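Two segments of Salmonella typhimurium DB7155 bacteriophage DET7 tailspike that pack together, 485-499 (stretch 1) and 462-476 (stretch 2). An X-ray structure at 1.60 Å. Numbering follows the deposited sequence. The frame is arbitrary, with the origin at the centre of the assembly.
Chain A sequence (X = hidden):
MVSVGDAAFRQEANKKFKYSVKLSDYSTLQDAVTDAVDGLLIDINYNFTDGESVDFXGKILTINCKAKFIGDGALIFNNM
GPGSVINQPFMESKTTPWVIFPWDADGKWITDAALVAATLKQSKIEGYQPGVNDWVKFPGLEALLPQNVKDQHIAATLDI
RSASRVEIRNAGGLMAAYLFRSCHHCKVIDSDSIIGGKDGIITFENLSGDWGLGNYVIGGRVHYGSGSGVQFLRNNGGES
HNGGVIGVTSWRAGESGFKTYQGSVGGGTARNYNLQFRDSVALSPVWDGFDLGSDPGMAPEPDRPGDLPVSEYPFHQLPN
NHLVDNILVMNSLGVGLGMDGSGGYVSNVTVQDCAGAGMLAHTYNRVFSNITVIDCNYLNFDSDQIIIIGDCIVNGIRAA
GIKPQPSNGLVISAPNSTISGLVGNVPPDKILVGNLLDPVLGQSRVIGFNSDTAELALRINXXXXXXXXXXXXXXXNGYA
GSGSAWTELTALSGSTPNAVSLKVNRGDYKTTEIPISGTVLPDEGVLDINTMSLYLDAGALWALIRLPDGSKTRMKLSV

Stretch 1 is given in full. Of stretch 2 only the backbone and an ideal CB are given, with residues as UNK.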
# COMPACT_ATOMS: atom_id res chain seq x y z
N ALA A 485 -4.30 -0.80 42.98
CA ALA A 485 -4.39 -2.05 42.21
C ALA A 485 -3.49 -3.12 42.82
O ALA A 485 -2.63 -2.83 43.69
CB ALA A 485 -4.02 -1.83 40.75
N TRP A 486 -3.70 -4.35 42.38
CA TRP A 486 -2.83 -5.45 42.78
C TRP A 486 -2.30 -6.22 41.58
O TRP A 486 -3.02 -6.37 40.59
CB TRP A 486 -3.47 -6.38 43.78
CG TRP A 486 -4.71 -7.12 43.40
CD1 TRP A 486 -5.97 -6.69 43.53
CD2 TRP A 486 -4.80 -8.53 43.09
NE1 TRP A 486 -6.87 -7.68 43.24
CE2 TRP A 486 -6.18 -8.82 42.92
CE3 TRP A 486 -3.87 -9.53 42.84
CZ2 TRP A 486 -6.64 -10.11 42.64
CZ3 TRP A 486 -4.33 -10.79 42.54
CH2 TRP A 486 -5.70 -11.07 42.41
N THR A 487 -1.06 -6.70 41.71
CA THR A 487 -0.36 -7.39 40.60
C THR A 487 -0.17 -8.85 41.03
O THR A 487 0.17 -9.15 42.17
CB THR A 487 0.98 -6.74 40.37
OG1 THR A 487 0.76 -5.34 40.00
CG2 THR A 487 1.72 -7.36 39.20
N GLU A 488 -0.34 -9.77 40.08
CA GLU A 488 -0.08 -11.17 40.36
C GLU A 488 0.72 -11.82 39.24
O GLU A 488 0.61 -11.46 38.07
CB GLU A 488 -1.30 -11.99 40.61
CG GLU A 488 -2.31 -11.92 39.58
CD GLU A 488 -3.50 -12.91 39.72
OE1 GLU A 488 -3.62 -13.74 40.67
OE2 GLU A 488 -4.38 -12.82 38.82
N LEU A 489 1.47 -12.85 39.66
CA LEU A 489 2.21 -13.73 38.78
C LEU A 489 1.58 -15.11 39.03
O LEU A 489 1.54 -15.57 40.17
CB LEU A 489 3.67 -13.76 39.26
CG LEU A 489 4.75 -14.24 38.37
CD1 LEU A 489 4.83 -13.25 37.21
CD2 LEU A 489 6.03 -14.23 39.25
N THR A 490 1.03 -15.70 37.97
CA THR A 490 0.29 -16.97 38.07
C THR A 490 0.86 -18.08 37.20
O THR A 490 1.61 -17.85 36.25
CB THR A 490 -1.21 -16.80 37.67
OG1 THR A 490 -1.34 -16.74 36.25
CG2 THR A 490 -1.85 -15.56 38.29
N ALA A 491 0.44 -19.30 37.55
CA ALA A 491 0.86 -20.52 36.83
C ALA A 491 -0.34 -21.48 36.77
O ALA A 491 -1.09 -21.66 37.75
CB ALA A 491 2.03 -21.22 37.55
N LEU A 492 -0.41 -22.20 35.65
CA LEU A 492 -1.37 -23.28 35.41
C LEU A 492 -1.10 -24.55 36.26
O LEU A 492 0.03 -25.01 36.38
CB LEU A 492 -1.25 -23.70 33.93
CG LEU A 492 -2.16 -24.79 33.34
CD1 LEU A 492 -3.59 -24.32 33.21
CD2 LEU A 492 -1.60 -25.30 32.00
N SER A 493 -2.16 -25.09 36.83
CA SER A 493 -2.07 -26.40 37.53
C SER A 493 -3.42 -27.11 37.37
O SER A 493 -4.47 -26.45 37.42
CB SER A 493 -1.72 -26.24 39.02
OG SER A 493 -1.54 -27.54 39.62
N GLY A 494 -3.35 -28.43 37.28
CA GLY A 494 -4.57 -29.24 37.06
C GLY A 494 -5.43 -28.76 35.91
O GLY A 494 -6.69 -28.82 35.99
N SER A 495 -4.79 -28.28 34.86
CA SER A 495 -5.48 -27.69 33.70
C SER A 495 -6.41 -26.52 34.01
O SER A 495 -7.32 -26.19 33.21
CB SER A 495 -6.24 -28.77 32.94
OG SER A 495 -5.33 -29.76 32.42
N THR A 496 -6.16 -25.85 35.14
CA THR A 496 -6.93 -24.67 35.54
C THR A 496 -6.06 -23.41 35.44
O THR A 496 -5.07 -23.26 36.19
CB THR A 496 -7.43 -24.86 36.94
OG1 THR A 496 -8.24 -26.05 37.02
CG2 THR A 496 -8.25 -23.68 37.40
N PRO A 497 -6.37 -22.50 34.50
CA PRO A 497 -5.56 -21.30 34.38
C PRO A 497 -5.54 -20.46 35.68
O PRO A 497 -6.52 -20.39 36.40
CB PRO A 497 -6.24 -20.53 33.25
CG PRO A 497 -6.93 -21.57 32.42
CD PRO A 497 -7.42 -22.57 33.46
N ASN A 498 -4.39 -19.87 35.96
CA ASN A 498 -4.16 -19.01 37.11
C ASN A 498 -4.34 -19.74 38.44
O ASN A 498 -4.68 -19.13 39.44
CB ASN A 498 -5.01 -17.73 37.06
CG ASN A 498 -4.89 -17.00 35.76
OD1 ASN A 498 -3.79 -16.65 35.29
ND2 ASN A 498 -6.07 -16.78 35.12
N ALA A 499 -4.11 -21.05 38.45
CA ALA A 499 -4.36 -21.86 39.66
C ALA A 499 -3.46 -21.50 40.87
O ALA A 499 -3.92 -21.54 42.02
CB ALA A 499 -4.22 -23.31 39.33
N UNK A 462 3.00 -26.33 22.87
CA UNK A 462 3.32 -27.78 23.08
C UNK A 462 2.59 -28.32 24.29
O UNK A 462 2.15 -29.49 24.31
CB UNK A 462 4.82 -27.99 23.26
N UNK A 463 2.50 -27.53 25.34
CA UNK A 463 1.91 -27.95 26.61
C UNK A 463 0.40 -28.05 26.42
O UNK A 463 -0.23 -29.04 26.80
CB UNK A 463 2.26 -26.98 27.74
N UNK A 464 -0.17 -27.00 25.85
CA UNK A 464 -1.59 -26.92 25.59
C UNK A 464 -1.87 -25.85 24.59
O UNK A 464 -1.46 -24.71 24.78
CB UNK A 464 -2.37 -26.66 26.88
N UNK A 465 -2.61 -26.19 23.53
CA UNK A 465 -2.97 -25.14 22.54
C UNK A 465 -4.02 -24.18 23.05
O UNK A 465 -4.07 -23.06 22.54
CB UNK A 465 -3.48 -25.78 21.25
N UNK A 466 -4.83 -24.62 24.00
CA UNK A 466 -6.02 -23.91 24.42
C UNK A 466 -5.96 -23.24 25.79
O UNK A 466 -6.81 -22.40 26.05
CB UNK A 466 -7.20 -24.89 24.41
N UNK A 467 -4.96 -23.53 26.64
CA UNK A 467 -4.93 -23.01 28.00
C UNK A 467 -3.68 -22.16 28.19
O UNK A 467 -2.61 -22.60 27.81
CB UNK A 467 -4.97 -24.15 29.02
N UNK A 468 -3.84 -20.96 28.73
CA UNK A 468 -2.68 -20.15 29.09
C UNK A 468 -1.89 -20.90 30.19
O UNK A 468 -2.47 -21.47 31.14
CB UNK A 468 -3.11 -18.76 29.56
N UNK A 469 -0.58 -20.85 30.10
CA UNK A 469 0.28 -21.50 31.06
C UNK A 469 0.57 -20.65 32.30
O UNK A 469 0.98 -21.16 33.34
CB UNK A 469 1.60 -21.88 30.38
N UNK A 470 0.42 -19.35 32.14
CA UNK A 470 0.63 -18.45 33.26
C UNK A 470 0.35 -17.03 32.79
O UNK A 470 -0.05 -16.80 31.66
CB UNK A 470 2.05 -18.58 33.82
N UNK A 471 0.47 -16.09 33.72
CA UNK A 471 0.18 -14.68 33.42
C UNK A 471 0.81 -13.72 34.42
O UNK A 471 1.11 -14.07 35.57
CB UNK A 471 -1.33 -14.45 33.39
N UNK A 472 1.00 -12.49 33.92
CA UNK A 472 1.24 -11.31 34.73
C UNK A 472 -0.05 -10.50 34.59
O UNK A 472 -0.45 -10.17 33.48
CB UNK A 472 2.48 -10.53 34.29
N UNK A 473 -0.75 -10.25 35.71
CA UNK A 473 -2.06 -9.62 35.66
C UNK A 473 -2.14 -8.52 36.71
O UNK A 473 -1.59 -8.64 37.81
CB UNK A 473 -3.17 -10.65 35.87
N UNK A 474 -2.79 -7.42 36.35
CA UNK A 474 -3.11 -6.33 37.28
C UNK A 474 -4.65 -6.27 37.44
O UNK A 474 -5.40 -6.42 36.48
CB UNK A 474 -2.55 -5.00 36.78
N UNK A 475 -5.11 -6.01 38.67
CA UNK A 475 -6.53 -6.04 39.03
C UNK A 475 -6.80 -4.76 39.82
O UNK A 475 -6.01 -4.41 40.70
CB UNK A 475 -6.89 -7.29 39.83
N UNK A 476 -7.90 -4.08 39.55
CA UNK A 476 -8.21 -2.94 40.40
C UNK A 476 -8.62 -3.35 41.81
O UNK A 476 -9.22 -4.43 42.00
CB UNK A 476 -9.32 -2.11 39.76

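Positions 462, 465 and 466 have no atom of stretch 1 near their ideal CB, so the contact sets no rule; Lys462, Ala465 and Thr466 occupy them. Position 463 points toward stretch 1 but from a distance, so a long apolar chain could reach where a short one could not: Leu463 brings CD2 to 4.0 Å from Leu492 CD2. Position 464 lies at the margin of the same leucine and could be small or polar. Ser464 turns to its own loop, its OG accepting a hydrogen bond from Thr466 N at 3.3 Å.

At 467 the CB points toward stretch 1, 4.4 Å from Leu492 CD1 and 4.7 Å from Pro497 CG. Leu, Ile, Val or Met would suit; Leu467 places CD2 4.2 Å from Pro497 CG and CD1 3.7 Å from Ser495 O. Position 468 points sideways and is loosely specified. Asp468 has its carboxylate bonded elsewhere in the structure, while its backbone O reaches Asn498 N through a water. Position 469 points away, leaving the side chain free; Ser469 contributes its carbonyl, O accepting from Leu492 N at 2.9 Å.

Position 470 is the strictest. Its backbone is fully extended, and an ideal CB would sit 2.6 Å from Thr490 O, a clash. Glycine is the clear choice, and Gly470 lets its CA come within 4.1 Å of Ala491 CA.

The strand in this part of stretch 2 runs antiparallel to strand 485-493. At 471 the CB already lies 3.7 Å from Thr490 OG1 and 3.8 Å from Asn498 OD1, which favours something small, Ala or perhaps Ser. Ala471 fits beside the hydrogen bond from Thr490 OG1 to Asn498 OD1. Position 472, on the face with Leu489 and Thr487, asks for an aliphatic chain; Leu472 sets CD1 3.9 Å from Thr487 CG2.

Position 473 faces Glu488, whose OE2 is 3.9 Å from the CB, so Lys, Arg or a neutral polar residue is plausible. Arg473 makes no salt bridge: NH1 stays 4.2 Å from Glu488 OE2, and one water joins the two, 2.6 Å from each. Position 474 sits across from Thr487 OG1 and suits Ser or Thr; Ser474 OG shares a water with that hydroxyl.

Position 475 has its CB 3.4 Å from Trp486 NE1, with Glu488 OE2 further along the same face. A flat ring carrying a donor would satisfy both. His475 stacks offset on the six-membered ring of Trp486, planes 6° apart, while its NE2 donates to Glu488 OE2 at 2.7 Å. Position 476 points away and tolerates much; it is Leu476.

Stretch 2 462-476: KLSATLDSGALRSHL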
# COMPACT_ATOMS: atom_id res chain seq x y z
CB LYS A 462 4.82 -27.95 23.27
CG LYS A 462 5.29 -29.39 23.61
CD LYS A 462 6.81 -29.39 23.67
CE LYS A 462 7.31 -30.73 24.23
NZ LYS A 462 8.80 -30.85 24.13
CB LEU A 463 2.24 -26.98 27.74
CG LEU A 463 1.45 -27.15 29.05
CD1 LEU A 463 1.74 -28.59 29.64
CD2 LEU A 463 1.79 -26.10 30.09
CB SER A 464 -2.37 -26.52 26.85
OG SER A 464 -3.77 -26.41 26.53
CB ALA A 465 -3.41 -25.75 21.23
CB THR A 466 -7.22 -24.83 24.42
OG1 THR A 466 -6.93 -25.97 25.24
CG2 THR A 466 -7.48 -25.32 23.02
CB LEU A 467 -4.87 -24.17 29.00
CG LEU A 467 -6.08 -25.11 28.98
CD1 LEU A 467 -5.74 -26.30 29.87
CD2 LEU A 467 -7.38 -24.48 29.37
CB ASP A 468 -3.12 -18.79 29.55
CG ASP A 468 -3.65 -17.91 28.40
OD1 ASP A 468 -3.24 -18.16 27.23
OD2 ASP A 468 -4.41 -16.97 28.70
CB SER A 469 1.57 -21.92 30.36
OG SER A 469 2.22 -20.83 29.71
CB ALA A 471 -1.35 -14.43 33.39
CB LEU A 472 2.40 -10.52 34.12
CG LEU A 472 2.58 -9.09 34.62
CD1 LEU A 472 3.02 -9.15 36.03
CD2 LEU A 472 3.62 -8.31 33.71
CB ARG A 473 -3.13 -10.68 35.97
CG ARG A 473 -3.05 -11.99 35.24
CD ARG A 473 -4.36 -12.83 35.41
NE ARG A 473 -5.45 -12.22 34.63
CZ ARG A 473 -6.76 -12.45 34.80
NH1 ARG A 473 -7.20 -13.29 35.73
NH2 ARG A 473 -7.64 -11.82 34.03
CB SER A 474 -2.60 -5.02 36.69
OG SER A 474 -2.89 -3.95 37.56
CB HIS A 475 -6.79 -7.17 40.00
CG HIS A 475 -6.58 -8.55 39.48
ND1 HIS A 475 -7.63 -9.37 39.13
CD2 HIS A 475 -5.46 -9.30 39.36
CE1 HIS A 475 -7.15 -10.55 38.75
NE2 HIS A 475 -5.83 -10.52 38.87
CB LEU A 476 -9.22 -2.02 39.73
CG LEU A 476 -10.63 -2.45 39.49
CD1 LEU A 476 -11.49 -2.48 40.78
CD2 LEU A 476 -11.28 -1.49 38.45
O HOH W 1 -2.55 -20.05 33.68
O HOH W 2 -6.25 -14.35 37.95
O HOH W 3 -1.49 -3.82 39.74
O HOH W 4 -9.90 -7.42 43.28
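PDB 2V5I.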